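Local coordinates for malonyl acyl carrier protein transacylase (PDB 3IM8) that probably transfers the malonyl group from malonyl-CoA to the holo acyl carrier protein, supplying malonyl-ACP for fatty acid synthesis, at residues T223-M235 and E250-Q262. Numbering follows the deposited sequence.
Sequences TCPLVGNTEAAVM and EPVRFYESIGVMQ
N229 and V252 approach to 4.9 Å between CA atoms, and A232 and S257 to 4.6 Å; the turn N229-A232 of the hairpin-like loop 223-235 lies by the short strand 252-253 and the start of helix 254-263, and the V227 arm runs beside the helix as far as V260 and M261. One direct hydrogen bond joins the backbones, R253 N to N229 O (3.0 Å, 155° at the hydrogen); R253 holds the N-cap position. Within the loop, G228 N to A233 O and M235 N to L226 O tie its two arms together. A water donates to both V227 O and S257 OG. In the acyl transferase fold, the two-residue strand 252-253 runs parallel to strand 154-161 at the edge of the sheet of the ferredoxin-like small subdomain, while V227 bonds through its backbone to V86 of the parallel sheet; the contact lies where the two parts meet. V252 CG1 packs on N229 CG (3.6 Å), the two side chains running alongside each other in the same direction. V252 also touches H199, and N229 lies near S90, both predicted active-site residues; N229 N is hydrogen-bonded to E93 OE1. V227, whose chi1 of -178° carries CG1 away from the backbone N, sets that methyl on S257 CB (3.5 Å) and turns CG2 to V260 CG1 and M261 CG. A232 CB rests on E256 CB (3.6 Å) and beside S257 OG, which donates back to R253 O (2.7 Å). The extended R253 chain passes T230 O with its CD, and NH1 meets the syn lone pair of E256 OE1 in a salt bridge. T230 CG2 touches E250 OE1, whose charge is paired with R246.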
loop_
_atom_site.group_PDB
_atom_site.type_symbol
_atom_site.label_atom_id
_atom_site.label_comp_id
_atom_site.label_asym_id
_atom_site.label_seq_id
_atom_site.Cartn_x
_atom_site.Cartn_y
_atom_site.Cartn_z
ATOM N N THR A 223 -15.368 -3.632 -11.582
ATOM C CA THR A 223 -15.366 -3.420 -13.005
ATOM C C THR A 223 -14.068 -3.968 -13.567
ATOM O O THR A 223 -13.930 -4.189 -14.764
ATOM C CB THR A 223 -15.703 -1.962 -13.373
ATOM O OG1 THR A 223 -14.780 -1.053 -12.759
ATOM C CG2 THR A 223 -17.131 -1.645 -12.846
ATOM N N CYS A 224 -13.114 -4.248 -12.689
ATOM C CA CYS A 224 -11.945 -4.967 -13.122
ATOM C C CYS A 224 -11.330 -5.736 -11.930
ATOM O O CYS A 224 -11.557 -5.356 -10.772
ATOM C CB CYS A 224 -10.982 -4.006 -13.804
ATOM S SG CYS A 224 -9.699 -3.452 -12.719
ATOM N N PRO A 225 -10.629 -6.848 -12.210
ATOM C CA PRO A 225 -10.175 -7.712 -11.154
ATOM C C PRO A 225 -9.107 -7.001 -10.312
ATOM O O PRO A 225 -8.264 -6.274 -10.867
ATOM C CB PRO A 225 -9.582 -8.923 -11.880
ATOM C CG PRO A 225 -10.162 -8.856 -13.329
ATOM C CD PRO A 225 -10.383 -7.385 -13.565
ATOM N N LEU A 226 -9.188 -7.195 -8.996
ATOM C CA LEU A 226 -8.214 -6.672 -8.005
ATOM C C LEU A 226 -7.572 -7.856 -7.272
ATOM O O LEU A 226 -8.277 -8.732 -6.801
ATOM C CB LEU A 226 -8.905 -5.745 -7.007
ATOM C CG LEU A 226 -8.047 -5.207 -5.835
ATOM C CD1 LEU A 226 -8.557 -3.885 -5.413
ATOM C CD2 LEU A 226 -8.082 -6.108 -4.601
ATOM N N VAL A 227 -6.235 -7.898 -7.207
ATOM C CA VAL A 227 -5.501 -8.913 -6.451
ATOM C C VAL A 227 -5.248 -8.404 -5.030
ATOM O O VAL A 227 -4.515 -7.427 -4.827
ATOM C CB VAL A 227 -4.196 -9.302 -7.178
ATOM C CG1 VAL A 227 -3.459 -10.382 -6.430
ATOM C CG2 VAL A 227 -4.518 -9.788 -8.609
ATOM N N GLY A 228 -5.877 -9.033 -4.034
ATOM C CA GLY A 228 -5.769 -8.532 -2.664
ATOM C C GLY A 228 -4.472 -8.862 -1.957
ATOM O O GLY A 228 -3.852 -9.890 -2.199
ATOM N N ASN A 229 -4.067 -7.982 -1.050
ATOM C CA ASN A 229 -2.824 -8.112 -0.285
ATOM C C ASN A 229 -2.777 -9.358 0.603
ATOM O O ASN A 229 -1.735 -10.037 0.734
ATOM C CB ASN A 229 -2.671 -6.865 0.612
ATOM C CG ASN A 229 -2.202 -5.613 -0.149
ATOM O OD1 ASN A 229 -1.802 -5.639 -1.353
ATOM N ND2 ASN A 229 -2.219 -4.523 0.556
ATOM N N THR A 230 -3.925 -9.644 1.215
ATOM C CA THR A 230 -3.998 -10.633 2.301
ATOM C C THR A 230 -3.905 -12.054 1.740
ATOM O O THR A 230 -2.997 -12.837 2.138
ATOM C CB THR A 230 -5.262 -10.410 3.180
ATOM O OG1 THR A 230 -5.309 -9.046 3.597
ATOM C CG2 THR A 230 -5.259 -11.329 4.368
ATOM N N GLU A 231 -4.775 -12.341 0.762
ATOM C CA GLU A 231 -4.871 -13.691 0.213
ATOM C C GLU A 231 -4.045 -13.881 -1.048
ATOM O O GLU A 231 -3.890 -14.998 -1.506
ATOM C CB GLU A 231 -6.323 -14.037 -0.105
ATOM C CG GLU A 231 -7.273 -13.975 1.100
ATOM C CD GLU A 231 -7.232 -15.226 1.986
ATOM O OE1 GLU A 231 -6.244 -15.480 2.725
ATOM O OE2 GLU A 231 -8.249 -15.954 1.963
ATOM N N ALA A 232 -3.477 -12.791 -1.576
ATOM C CA ALA A 232 -2.781 -12.797 -2.874
ATOM C C ALA A 232 -3.680 -13.515 -3.886
ATOM O O ALA A 232 -3.252 -14.448 -4.539
ATOM C CB ALA A 232 -1.431 -13.445 -2.764
ATOM N N ALA A 233 -4.932 -13.061 -3.996
ATOM C CA ALA A 233 -5.896 -13.670 -4.912
ATOM C C ALA A 233 -6.851 -12.588 -5.382
ATOM O O ALA A 233 -6.935 -11.521 -4.753
ATOM C CB ALA A 233 -6.662 -14.790 -4.181
ATOM N N VAL A 234 -7.582 -12.846 -6.453
ATOM C CA VAL A 234 -8.534 -11.864 -7.012
ATOM C C VAL A 234 -9.644 -11.758 -6.013
ATOM O O VAL A 234 -10.247 -12.774 -5.636
ATOM C CB VAL A 234 -9.156 -12.309 -8.365
ATOM C CG1 VAL A 234 -10.359 -11.433 -8.761
ATOM C CG2 VAL A 234 -8.059 -12.347 -9.479
ATOM N N MET A 235 -9.922 -10.545 -5.592
ATOM C CA MET A 235 -10.921 -10.308 -4.559
ATOM C C MET A 235 -12.368 -10.383 -5.090
ATOM O O MET A 235 -12.659 -9.953 -6.202
ATOM C CB MET A 235 -10.625 -8.961 -3.890
ATOM C CG MET A 235 -11.454 -8.700 -2.634
ATOM S SD MET A 235 -11.009 -7.140 -1.884
ATOM C CE MET A 235 -9.486 -7.531 -1.148
ATOM N N GLU A 250 -2.628 -8.639 9.141
ATOM C CA GLU A 250 -1.987 -9.823 8.497
ATOM C C GLU A 250 -0.925 -9.431 7.435
ATOM O O GLU A 250 -0.918 -8.277 6.970
ATOM C CB GLU A 250 -3.070 -10.735 7.903
ATOM C CG GLU A 250 -3.896 -11.384 8.983
ATOM C CD GLU A 250 -4.903 -12.385 8.475
ATOM O OE1 GLU A 250 -4.666 -13.052 7.449
ATOM O OE2 GLU A 250 -5.934 -12.505 9.140
ATOM N N PRO A 251 -0.014 -10.362 7.056
ATOM C CA PRO A 251 1.061 -10.013 6.093
ATOM C C PRO A 251 0.514 -9.495 4.744
ATOM O O PRO A 251 -0.470 -9.987 4.250
ATOM C CB PRO A 251 1.837 -11.321 5.916
ATOM C CG PRO A 251 1.486 -12.161 7.121
ATOM C CD PRO A 251 0.131 -11.748 7.570
ATOM N N VAL A 252 1.143 -8.461 4.199
ATOM C CA VAL A 252 0.982 -8.073 2.783
ATOM C C VAL A 252 1.878 -8.910 1.836
ATOM O O VAL A 252 3.098 -8.932 1.918
ATOM C CB VAL A 252 1.238 -6.577 2.603
ATOM C CG1 VAL A 252 1.174 -6.176 1.113
ATOM C CG2 VAL A 252 0.238 -5.753 3.414
ATOM N N ARG A 253 1.243 -9.625 0.933
ATOM C CA ARG A 253 1.943 -10.632 0.143
ATOM C C ARG A 253 2.064 -10.085 -1.269
ATOM O O ARG A 253 1.253 -10.410 -2.163
ATOM C CB ARG A 253 1.220 -11.989 0.206
ATOM C CG ARG A 253 1.232 -12.597 1.579
ATOM C CD ARG A 253 0.519 -13.977 1.612
ATOM N NE ARG A 253 0.618 -14.578 2.952
ATOM C CZ ARG A 253 1.658 -15.305 3.413
ATOM N NH1 ARG A 253 2.734 -15.572 2.653
ATOM N NH2 ARG A 253 1.627 -15.768 4.661
ATOM N N PHE A 254 3.066 -9.215 -1.451
ATOM C CA PHE A 254 3.199 -8.493 -2.714
ATOM C C PHE A 254 3.668 -9.403 -3.866
ATOM O O PHE A 254 3.017 -9.428 -4.902
ATOM C CB PHE A 254 4.095 -7.233 -2.583
ATOM C CG PHE A 254 4.119 -6.376 -3.842
ATOM C CD1 PHE A 254 5.238 -6.380 -4.678
ATOM C CD2 PHE A 254 3.005 -5.588 -4.191
ATOM C CE1 PHE A 254 5.280 -5.612 -5.816
ATOM C CE2 PHE A 254 2.994 -4.819 -5.369
ATOM C CZ PHE A 254 4.149 -4.819 -6.192
ATOM N N TYR A 255 4.761 -10.153 -3.690
ATOM C CA TYR A 255 5.312 -10.907 -4.844
ATOM C C TYR A 255 4.383 -12.001 -5.321
ATOM O O TYR A 255 4.287 -12.254 -6.518
ATOM C CB TYR A 255 6.748 -11.416 -4.626
ATOM C CG TYR A 255 6.986 -12.403 -3.491
ATOM C CD1 TYR A 255 7.570 -11.983 -2.290
ATOM C CD2 TYR A 255 6.676 -13.768 -3.642
ATOM C CE1 TYR A 255 7.829 -12.878 -1.253
ATOM C CE2 TYR A 255 6.924 -14.674 -2.617
ATOM C CZ TYR A 255 7.505 -14.219 -1.428
ATOM O OH TYR A 255 7.753 -15.088 -0.416
ATOM N N GLU A 256 3.666 -12.618 -4.373
ATOM C CA GLU A 256 2.667 -13.631 -4.733
ATOM C C GLU A 256 1.572 -13.006 -5.552
ATOM O O GLU A 256 1.091 -13.623 -6.503
ATOM C CB GLU A 256 2.043 -14.223 -3.493
ATOM C CG GLU A 256 2.986 -15.137 -2.733
ATOM C CD GLU A 256 2.462 -15.392 -1.351
ATOM O OE1 GLU A 256 3.207 -15.055 -0.356
ATOM O OE2 GLU A 256 1.286 -15.870 -1.298
ATOM N N SER A 257 1.168 -11.789 -5.173
ATOM C CA SER A 257 0.187 -11.034 -5.947
ATOM C C SER A 257 0.671 -10.721 -7.385
ATOM O O SER A 257 -0.125 -10.767 -8.329
ATOM C CB SER A 257 -0.194 -9.740 -5.215
ATOM O OG SER A 257 -0.710 -10.068 -3.945
ATOM N N ILE A 258 1.947 -10.368 -7.534
ATOM C CA ILE A 258 2.528 -10.105 -8.860
ATOM C C ILE A 258 2.545 -11.401 -9.697
ATOM O O ILE A 258 2.336 -11.369 -10.921
ATOM C CB ILE A 258 3.961 -9.528 -8.786
ATOM C CG1 ILE A 258 4.015 -8.158 -8.096
ATOM C CG2 ILE A 258 4.532 -9.375 -10.224
ATOM C CD1 ILE A 258 3.255 -7.044 -8.840
ATOM N N GLY A 259 2.792 -12.530 -9.042
ATOM C CA GLY A 259 2.658 -13.873 -9.685
ATOM C C GLY A 259 1.259 -14.252 -10.189
ATOM O O GLY A 259 1.128 -14.799 -11.269
ATOM N N VAL A 260 0.209 -13.967 -9.408
ATOM C CA VAL A 260 -1.162 -14.032 -9.885
ATOM C C VAL A 260 -1.414 -13.145 -11.130
ATOM O O VAL A 260 -2.098 -13.588 -12.085
ATOM C CB VAL A 260 -2.195 -13.682 -8.752
ATOM C CG1 VAL A 260 -3.608 -13.435 -9.314
ATOM C CG2 VAL A 260 -2.227 -14.797 -7.675
ATOM N N MET A 261 -0.912 -11.903 -11.135
ATOM C CA MET A 261 -1.078 -11.088 -12.331
ATOM C C MET A 261 -0.297 -11.662 -13.555
ATOM O O MET A 261 -0.823 -11.703 -14.644
ATOM C CB MET A 261 -0.717 -9.605 -12.076
ATOM C CG MET A 261 -1.481 -8.992 -10.938
ATOM S SD MET A 261 -0.791 -7.418 -10.511
ATOM C CE MET A 261 -2.250 -6.461 -10.307
ATOM N N GLN A 262 0.944 -12.091 -13.376
ATOM C CA GLN A 262 1.698 -12.743 -14.486
ATOM C C GLN A 262 0.994 -13.999 -15.003
ATOM O O GLN A 262 0.849 -14.154 -16.215
ATOM C CB GLN A 262 3.156 -13.037 -14.103
ATOM C CG GLN A 262 3.823 -11.764 -13.649
ATOM C CD GLN A 262 5.290 -11.891 -13.581
ATOM O OE1 GLN A 262 5.819 -12.475 -12.646
ATOM N NE2 GLN A 262 5.976 -11.350 -14.596
HETATM O O HOH W 1 -2.087 -7.516 -3.584
HETATM O O HOH W 2 -2.751 -8.180 4.484
HETATM O O HOH W 3 -1.448 -12.644 4.033
#